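Local structure of nucleoprotein (Human coronavirus NL63, 5EPW) at residues B[18-23]-B[37-42]; B[68-73]-B[100-105]; B[83-86]-B[91-94]. The protein probably packages the positive-strand viral RNA genome into a helical ribonucleocapsid, this chain being its C-terminal, dimerization domain. All coordinates share one frame; numbering follows the deposited sequence.

Contact 1. Residues B[18-23]-B[37-42]; sequences PSQLKK and IQCFGP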
loop_
_atom_site.group_PDB
_atom_site.type_symbol
_atom_site.label_atom_id
_atom_site.label_comp_id
_atom_site.label_asym_id
_atom_site.label_seq_id
_atom_site.Cartn_x
_atom_site.Cartn_y
_atom_site.Cartn_z
ATOM N N PRO B 18 -6.522 -6.984 23.250
ATOM C CA PRO B 18 -6.072 -5.626 22.864
ATOM C C PRO B 18 -6.508 -5.259 21.393
ATOM O O PRO B 18 -6.056 -5.873 20.416
ATOM C CB PRO B 18 -4.552 -5.695 23.044
ATOM C CG PRO B 18 -4.221 -7.169 22.960
ATOM C CD PRO B 18 -5.408 -7.945 23.433
ATOM N N SER B 19 -7.414 -4.302 21.291
ATOM C CA SER B 19 -8.178 -4.014 20.067
ATOM C C SER B 19 -7.182 -3.535 19.011
ATOM O O SER B 19 -6.262 -2.774 19.308
ATOM C CB SER B 19 -9.170 -2.856 20.374
ATOM O OG SER B 19 -10.062 -2.439 19.319
ATOM N N GLN B 20 -7.424 -3.919 17.759
ATOM C CA GLN B 20 -6.751 -3.237 16.620
ATOM C C GLN B 20 -7.079 -1.740 16.627
ATOM O O GLN B 20 -6.319 -0.945 16.053
ATOM C CB GLN B 20 -7.240 -3.903 15.274
ATOM C CG GLN B 20 -6.794 -5.313 14.986
ATOM C CD GLN B 20 -5.331 -5.467 14.990
ATOM O OE1 GLN B 20 -4.637 -4.903 14.130
ATOM N NE2 GLN B 20 -4.811 -6.216 15.982
ATOM N N LEU B 21 -8.169 -1.273 17.258
ATOM C CA LEU B 21 -8.427 0.163 17.338
ATOM C C LEU B 21 -7.523 0.934 18.267
ATOM O O LEU B 21 -7.562 2.180 18.245
ATOM C CB LEU B 21 -9.874 0.475 17.706
ATOM C CG LEU B 21 -10.890 -0.103 16.733
ATOM C CD1 LEU B 21 -12.161 -0.428 17.492
ATOM C CD2 LEU B 21 -11.099 0.846 15.552
ATOM N N LYS B 22 -6.642 0.225 18.991
ATOM C CA LYS B 22 -5.565 0.780 19.780
ATOM C C LYS B 22 -4.395 1.122 18.889
ATOM O O LYS B 22 -3.487 1.853 19.319
ATOM C CB LYS B 22 -5.051 -0.207 20.882
ATOM N N LYS B 23 -4.380 0.581 17.654
ATOM C CA LYS B 23 -3.284 0.899 16.695
ATOM C C LYS B 23 -3.735 1.989 15.781
ATOM O O LYS B 23 -4.913 2.109 15.533
ATOM C CB LYS B 23 -2.876 -0.330 15.852
ATOM C CG LYS B 23 -2.353 -1.480 16.692
ATOM C CD LYS B 23 -2.530 -2.824 16.062
ATOM C CE LYS B 23 -1.295 -3.251 15.367
ATOM N NZ LYS B 23 -1.680 -4.381 14.434
ATOM N N ILE B 37 -15.111 -3.136 8.425
ATOM C CA ILE B 37 -15.892 -1.982 8.809
ATOM C C ILE B 37 -15.455 -1.366 10.151
ATOM O O ILE B 37 -15.358 -0.131 10.292
ATOM C CB ILE B 37 -17.401 -2.358 8.894
ATOM C CG1 ILE B 37 -17.959 -2.739 7.553
ATOM C CG2 ILE B 37 -18.216 -1.279 9.644
ATOM C CD1 ILE B 37 -19.296 -3.468 7.592
ATOM N N GLN B 38 -15.092 -2.239 11.115
ATOM C CA GLN B 38 -14.654 -1.823 12.417
ATOM C C GLN B 38 -13.279 -1.139 12.358
ATOM O O GLN B 38 -13.041 -0.128 12.963
ATOM C CB GLN B 38 -14.700 -3.053 13.367
ATOM C CG GLN B 38 -16.124 -3.648 13.604
ATOM C CD GLN B 38 -16.083 -4.985 14.399
ATOM O OE1 GLN B 38 -15.881 -6.101 13.859
ATOM N NE2 GLN B 38 -16.244 -4.868 15.727
ATOM N N CYS B 39 -12.346 -1.694 11.577
ATOM C CA CYS B 39 -10.996 -1.153 11.495
ATOM C C CYS B 39 -10.833 0.034 10.567
ATOM O O CYS B 39 -10.052 0.911 10.860
ATOM C CB CYS B 39 -9.991 -2.219 10.981
ATOM S SG CYS B 39 -9.708 -3.600 12.112
ATOM N N PHE B 40 -11.595 0.050 9.462
ATOM C CA PHE B 40 -11.445 1.026 8.448
ATOM C C PHE B 40 -12.734 1.806 8.271
ATOM O O PHE B 40 -12.979 2.769 8.981
ATOM C CB PHE B 40 -10.859 0.383 7.167
ATOM C CG PHE B 40 -9.603 -0.415 7.400
ATOM C CD1 PHE B 40 -8.474 0.185 7.866
ATOM C CD2 PHE B 40 -9.527 -1.755 7.150
ATOM C CE1 PHE B 40 -7.289 -0.574 8.057
ATOM C CE2 PHE B 40 -8.356 -2.536 7.375
ATOM C CZ PHE B 40 -7.252 -1.894 7.883
ATOM N N GLY B 41 -13.598 1.301 7.493
ATOM C CA GLY B 41 -14.961 1.869 7.292
ATOM C C GLY B 41 -15.680 1.125 6.203
ATOM O O GLY B 41 -15.208 0.117 5.682
ATOM N N PRO B 42 -16.919 1.545 5.844
ATOM C CA PRO B 42 -17.699 0.906 4.884
ATOM C C PRO B 42 -17.113 1.000 3.486
ATOM O O PRO B 42 -16.354 1.953 3.178
ATOM C CB PRO B 42 -19.038 1.669 5.008
ATOM C CG PRO B 42 -18.665 3.020 5.482
ATOM C CD PRO B 42 -17.522 2.782 6.399
#
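Leu21 turns its CG beside its own backbone N and opposite the carbonyl carbon (chi1 -58°), which carries the branched end over to the short helix 36-39. There its methyl CD2 sits 3.4 Å from the carbonyl oxygen Gln38 O, a contact between a methyl and a backbone carbonyl. The second touch is made by a sulfur: Cys39 also has SG on the side of its backbone N (chi1 -67°), and this leaves SG 4.0 Å from Gln20 CB. The CA atoms nearest each other are Leu21 CA and Cys39 CA, 6.5 Å apart, and no hydrogen bond joins the two segments.

What approaches the helix is a short 3-10 turn, residues 20-22, in the N-terminal loop of the dimerization domain. It starts with an ST turn, in which Ser19 OG accepts from Leu21 N at 3.0 Å; the backbone bond from Lys22 N to Ser19 O, also 3.0 Å long, closes over the same residues. Glu34 holds this end too, one carboxylate oxygen bonding Ser19 OG and the other Gln20 N.

Beyond CB the Gln20 chain bends, and its amide oxygen is held by Lys23 of its own segment and by the backbone of Val29 in the intervening loop. Lys23 NZ reaches Gln20 OE1 at 3.0 Å, tilted 16° from the carbonyl plane, and Val29 N bonds the same oxygen. On the helix side, Cys39 CB lies over the centre of the Phe40 ring, 3.8 Å above its plane, while Arg28 bonds both Cys39 O and Lys23 O, bridging the two segments.

Contact 2. Residues B[68-73]-B[100-105]; sequences AELIPN and MLVAKD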
loop_
_atom_site.group_PDB
_atom_site.type_symbol
_atom_site.label_atom_id
_atom_site.label_comp_id
_atom_site.label_asym_id
_atom_site.label_seq_id
_atom_site.Cartn_x
_atom_site.Cartn_y
_atom_site.Cartn_z
ATOM N N ALA B 68 -3.304 -11.097 -1.665
ATOM C CA ALA B 68 -2.041 -10.597 -1.178
ATOM C C ALA B 68 -0.878 -10.711 -2.148
ATOM O O ALA B 68 0.164 -10.015 -2.037
ATOM C CB ALA B 68 -1.700 -11.187 0.187
ATOM N N GLU B 69 -0.996 -11.672 -3.072
ATOM C CA GLU B 69 0.068 -11.780 -4.075
ATOM C C GLU B 69 0.239 -10.497 -4.927
ATOM O O GLU B 69 1.348 -10.306 -5.541
ATOM C CB GLU B 69 -0.240 -12.933 -5.052
ATOM C CG GLU B 69 -0.172 -14.300 -4.338
ATOM C CD GLU B 69 1.139 -14.708 -3.927
ATOM O OE1 GLU B 69 1.965 -14.945 -4.807
ATOM O OE2 GLU B 69 1.513 -14.585 -2.757
ATOM N N LEU B 70 -0.798 -9.665 -4.971
ATOM C CA LEU B 70 -0.880 -8.448 -5.807
ATOM C C LEU B 70 -0.942 -7.142 -4.951
ATOM O O LEU B 70 -1.318 -6.103 -5.445
ATOM C CB LEU B 70 -1.982 -8.466 -6.804
ATOM C CG LEU B 70 -1.841 -9.539 -7.889
ATOM C CD1 LEU B 70 -2.954 -9.442 -8.835
ATOM C CD2 LEU B 70 -0.455 -9.571 -8.577
ATOM N N ILE B 71 -0.437 -7.220 -3.696
ATOM C CA ILE B 71 -0.389 -6.018 -2.802
ATOM C C ILE B 71 1.083 -5.767 -2.573
ATOM O O ILE B 71 1.836 -6.656 -2.100
ATOM C CB ILE B 71 -1.119 -6.265 -1.426
ATOM C CG1 ILE B 71 -2.545 -6.761 -1.590
ATOM C CG2 ILE B 71 -0.992 -4.925 -0.642
ATOM C CD1 ILE B 71 -3.182 -7.181 -0.308
ATOM N N PRO B 72 1.632 -4.515 -2.872
ATOM C CA PRO B 72 3.038 -4.306 -2.507
ATOM C C PRO B 72 3.393 -4.380 -1.065
ATOM O O PRO B 72 2.510 -4.019 -0.189
ATOM C CB PRO B 72 3.319 -2.864 -2.953
ATOM C CG PRO B 72 1.990 -2.308 -2.951
ATOM C CD PRO B 72 0.958 -3.337 -3.371
ATOM N N ASN B 73 4.646 -4.715 -0.815
ATOM C CA ASN B 73 5.154 -4.653 0.513
ATOM C C ASN B 73 5.506 -3.269 0.974
ATOM O O ASN B 73 5.416 -2.302 0.183
ATOM C CB ASN B 73 6.309 -5.697 0.704
ATOM C CG ASN B 73 7.590 -5.242 0.068
ATOM O OD1 ASN B 73 8.145 -4.106 0.444
ATOM N ND2 ASN B 73 8.065 -6.019 -0.903
ATOM N N MET B 100 1.400 -0.287 -10.419
ATOM C CA MET B 100 2.106 -1.563 -10.745
ATOM C C MET B 100 1.502 -2.143 -11.988
ATOM O O MET B 100 0.285 -2.084 -12.250
ATOM C CB MET B 100 2.041 -2.557 -9.596
ATOM C CG MET B 100 0.628 -2.845 -9.081
ATOM S SD MET B 100 0.540 -3.846 -7.572
ATOM C CE MET B 100 0.453 -5.528 -8.280
ATOM N N LEU B 101 2.442 -2.641 -12.827
ATOM C CA LEU B 101 2.040 -3.343 -14.107
ATOM C C LEU B 101 2.000 -4.892 -13.908
ATOM O O LEU B 101 3.041 -5.475 -13.570
ATOM C CB LEU B 101 3.084 -2.990 -15.225
ATOM C CG LEU B 101 3.057 -1.541 -15.626
ATOM C CD1 LEU B 101 4.264 -1.249 -16.548
ATOM C CD2 LEU B 101 1.763 -1.132 -16.236
ATOM N N VAL B 102 0.813 -5.445 -14.065
ATOM C CA VAL B 102 0.653 -6.878 -13.908
ATOM C C VAL B 102 0.381 -7.504 -15.320
ATOM O O VAL B 102 -0.471 -7.067 -16.014
ATOM C CB VAL B 102 -0.487 -7.156 -13.007
ATOM C CG1 VAL B 102 -0.590 -8.590 -12.701
ATOM C CG2 VAL B 102 -0.276 -6.453 -11.658
ATOM N N ALA B 103 1.179 -8.558 -15.649
ATOM C CA ALA B 103 0.984 -9.266 -16.914
ATOM C C ALA B 103 -0.413 -9.797 -17.028
ATOM O O ALA B 103 -0.998 -10.288 -16.035
ATOM C CB ALA B 103 2.054 -10.373 -17.025
ATOM N N LYS B 104 -1.037 -9.681 -18.210
ATOM C CA LYS B 104 -2.402 -10.133 -18.391
ATOM C C LYS B 104 -2.643 -11.648 -18.178
ATOM O O LYS B 104 -3.780 -12.048 -17.860
ATOM C CB LYS B 104 -2.931 -9.732 -19.822
ATOM C CG LYS B 104 -3.375 -8.272 -19.803
ATOM C CD LYS B 104 -3.618 -7.796 -21.217
ATOM C CE LYS B 104 -4.147 -6.373 -21.213
ATOM N NZ LYS B 104 -4.269 -5.926 -22.611
ATOM N N ASP B 105 -1.574 -12.395 -18.217
ATOM C CA ASP B 105 -1.660 -13.804 -17.963
ATOM C C ASP B 105 -1.315 -14.190 -16.534
ATOM O O ASP B 105 -1.194 -15.389 -16.204
ATOM C CB ASP B 105 -0.881 -14.558 -19.037
ATOM C CG ASP B 105 0.595 -14.466 -18.884
ATOM O OD1 ASP B 105 1.170 -13.483 -18.398
ATOM O OD2 ASP B 105 1.266 -15.434 -19.285
#
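From Ala68 to Ile71 the chain makes a type I turn, closed by a weak bond from Ile71 N to Ala68 O, and then passes over the end of strand 91-103 with Leu70 CA 8.4 Å from Val102 CA and Pro72 CA 8.7 Å from Met100 CA. No hydrogen bond crosses this distance, and the contact is made chiefly by side chains. Met100 does most of the work: it rises from the strand and bends at chi3 (-90°), which brings the methyl CE against Leu70. CE lies 4.1 Å from Leu70 CB and 3.4 Å from the carbonyl oxygen Leu70 O, and the two side chains cross at about a right angle. The sulfur meets the proline ring at one corner, Met100 SD to Pro72 CD being 4.3 Å.

The strand belongs to the hairpin whose pairing with its counterpart in the second subunit makes the sheet of the coronavirus N dimer continuous, and Met100 to Ala103 take part in that antiparallel pairing. Two strand residues on from Met100, Val102 also faces the turn, and its CG1 touches Leu70 CD2 at 4.2 Å. The partner subunit closes in on the same side chains: its Trp26 packs on both Leu70 and Met100, and its Tyr96 OH bonds Leu70 O. That carbonyl therefore has a polar partner despite the thioether lying against it. Farther along, Asn73 N-caps helix 74-79 through OD1, which bonds Ala76 N.

Contact 3. Residues B[83-86]-B[91-94]; sequences VSTD and NVQI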
loop_
_atom_site.group_PDB
_atom_site.type_symbol
_atom_site.label_atom_id
_atom_site.label_comp_id
_atom_site.label_asym_id
_atom_site.label_seq_id
_atom_site.Cartn_x
_atom_site.Cartn_y
_atom_site.Cartn_z
ATOM N N VAL B 83 4.638 10.225 -3.288
ATOM C CA VAL B 83 4.112 10.585 -2.025
ATOM C C VAL B 83 3.961 12.090 -1.852
ATOM O O VAL B 83 4.871 12.829 -2.300
ATOM C CB VAL B 83 5.022 10.043 -0.878
ATOM C CG1 VAL B 83 4.564 10.541 0.508
ATOM C CG2 VAL B 83 5.134 8.535 -0.867
ATOM N N SER B 84 2.821 12.509 -1.310
ATOM C CA SER B 84 2.574 13.966 -1.040
ATOM C C SER B 84 1.888 14.133 0.261
ATOM O O SER B 84 1.406 13.157 0.864
ATOM C CB SER B 84 1.783 14.545 -2.133
ATOM O OG SER B 84 0.427 14.160 -2.032
ATOM N N THR B 85 1.848 15.412 0.730
ATOM C CA THR B 85 1.227 15.752 1.993
ATOM C C THR B 85 0.348 16.988 1.812
ATOM O O THR B 85 0.549 17.823 0.906
ATOM C CB THR B 85 2.191 16.018 3.134
ATOM O OG1 THR B 85 3.043 17.140 2.779
ATOM C CG2 THR B 85 3.041 14.830 3.492
ATOM N N ASP B 86 -0.722 16.990 2.589
ATOM C CA ASP B 86 -1.586 18.165 2.706
ATOM C C ASP B 86 -1.934 18.320 4.137
ATOM O O ASP B 86 -2.232 17.415 4.850
ATOM C CB ASP B 86 -2.857 17.992 1.941
ATOM C CG ASP B 86 -2.649 17.774 0.453
ATOM O OD1 ASP B 86 -2.635 18.802 -0.303
ATOM O OD2 ASP B 86 -2.595 16.623 -0.033
ATOM N N ASN B 91 -4.024 17.798 11.621
ATOM C CA ASN B 91 -3.311 16.629 11.114
ATOM C C ASN B 91 -2.618 16.926 9.801
ATOM O O ASN B 91 -2.851 17.951 9.204
ATOM C CB ASN B 91 -4.341 15.562 10.861
ATOM C CG ASN B 91 -5.020 15.058 12.128
ATOM O OD1 ASN B 91 -4.382 14.746 13.137
ATOM N ND2 ASN B 91 -6.333 14.935 12.061
ATOM N N VAL B 92 -1.829 15.974 9.300
ATOM C CA VAL B 92 -1.257 16.056 7.972
ATOM C C VAL B 92 -1.726 14.771 7.283
ATOM O O VAL B 92 -1.551 13.686 7.821
ATOM C CB VAL B 92 0.305 16.013 7.980
ATOM C CG1 VAL B 92 0.889 15.879 6.626
ATOM C CG2 VAL B 92 0.841 17.336 8.576
ATOM N N GLN B 93 -2.321 14.950 6.116
ATOM C CA GLN B 93 -2.685 13.774 5.266
ATOM C C GLN B 93 -1.495 13.430 4.382
ATOM O O GLN B 93 -0.983 14.247 3.638
ATOM C CB GLN B 93 -3.854 14.127 4.425
ATOM C CG GLN B 93 -4.329 12.947 3.546
ATOM C CD GLN B 93 -5.465 13.344 2.651
ATOM O OE1 GLN B 93 -5.208 13.917 1.591
ATOM N NE2 GLN B 93 -6.674 13.086 3.051
ATOM N N ILE B 94 -1.052 12.150 4.526
ATOM C CA ILE B 94 -0.022 11.615 3.598
ATOM C C ILE B 94 -0.792 10.786 2.525
ATOM O O ILE B 94 -1.650 9.960 2.880
ATOM C CB ILE B 94 0.973 10.660 4.269
ATOM C CG1 ILE B 94 1.719 11.395 5.461
ATOM C CG2 ILE B 94 2.023 10.248 3.275
ATOM C CD1 ILE B 94 2.527 10.513 6.414
HETATM O O HOH W 1 -2.355 14.240 1.088
#
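This contact is part of the beta hairpin formed by strands 82-88 and 91-103, close to its turn. Here Asp86 and Gln93 face each other as an antiparallel hydrogen-bonded pair. Asp86 N gives its hydrogen to Gln93 O at 2.9 Å, and Gln93 N returns a bond to Asp86 O at 2.8 Å. The next pair, Thr85 with Ile94, is non-hydrogen-bonded; from it Thr85 CA makes a CA-H...O contact of 3.1 Å with Gln93 O. The short strand segments run at 154° to one another, an antiparallel pair with some twist.

Within the dimerization domain, strand 91-103 has a second neighbour: Asn91 to Ile94 pair antiparallel with a strand of the second subunit, so the hairpin is the building block of one sheet spanning both chains. The face bearing Thr85 and Ile94 is the more apolar. On it Val83 CG1 packs against Ile94 CG2 at 3.8 Å, and Val92 CG1 comes 3.7 Å from Thr85 CB. Ile116 of the second subunit packs on Thr85, and its Met49 on Val83.

Asp86 and Gln93 project from the other face, side by side and pointing the same way. With Gln93 CG anti to its backbone N (chi1 -178°) and the chain extended, its amide draws level with the carboxylate, yet the two planes stand 88° apart and Asp86 OD2 stays 4.1 Å from Gln93 OE1. Water 1 is hydrogen-bonded to Asp86 OD2 (2.6 Å) and Gln93 O (2.9 Å), tying the carboxylate to the partner strand. Leu101 of the second subunit packs on Gln93.

How the contacts relate
Contacts 2 and 3 both use strand 91-103: contact 3 zips its start to strand 82-88, while contact 2 covers its far end with the 68-73 segment. Their centres are 26 Å apart, and in sequence contact 3 is nested within the loop that contact 2 closes. Both touch the second subunit, whose strand pairs with 91-103. Contact 1 closes earlier in the chain and lies across the chain's centre from contact 2, again with 26 Å between centres; its nearest atoms are about 10 Å from contact 2 and about 13 Å from contact 3. Arg28 and Trp26 come from the loop between the segments of contact 1, and in the second subunit these same residues reach contact 2.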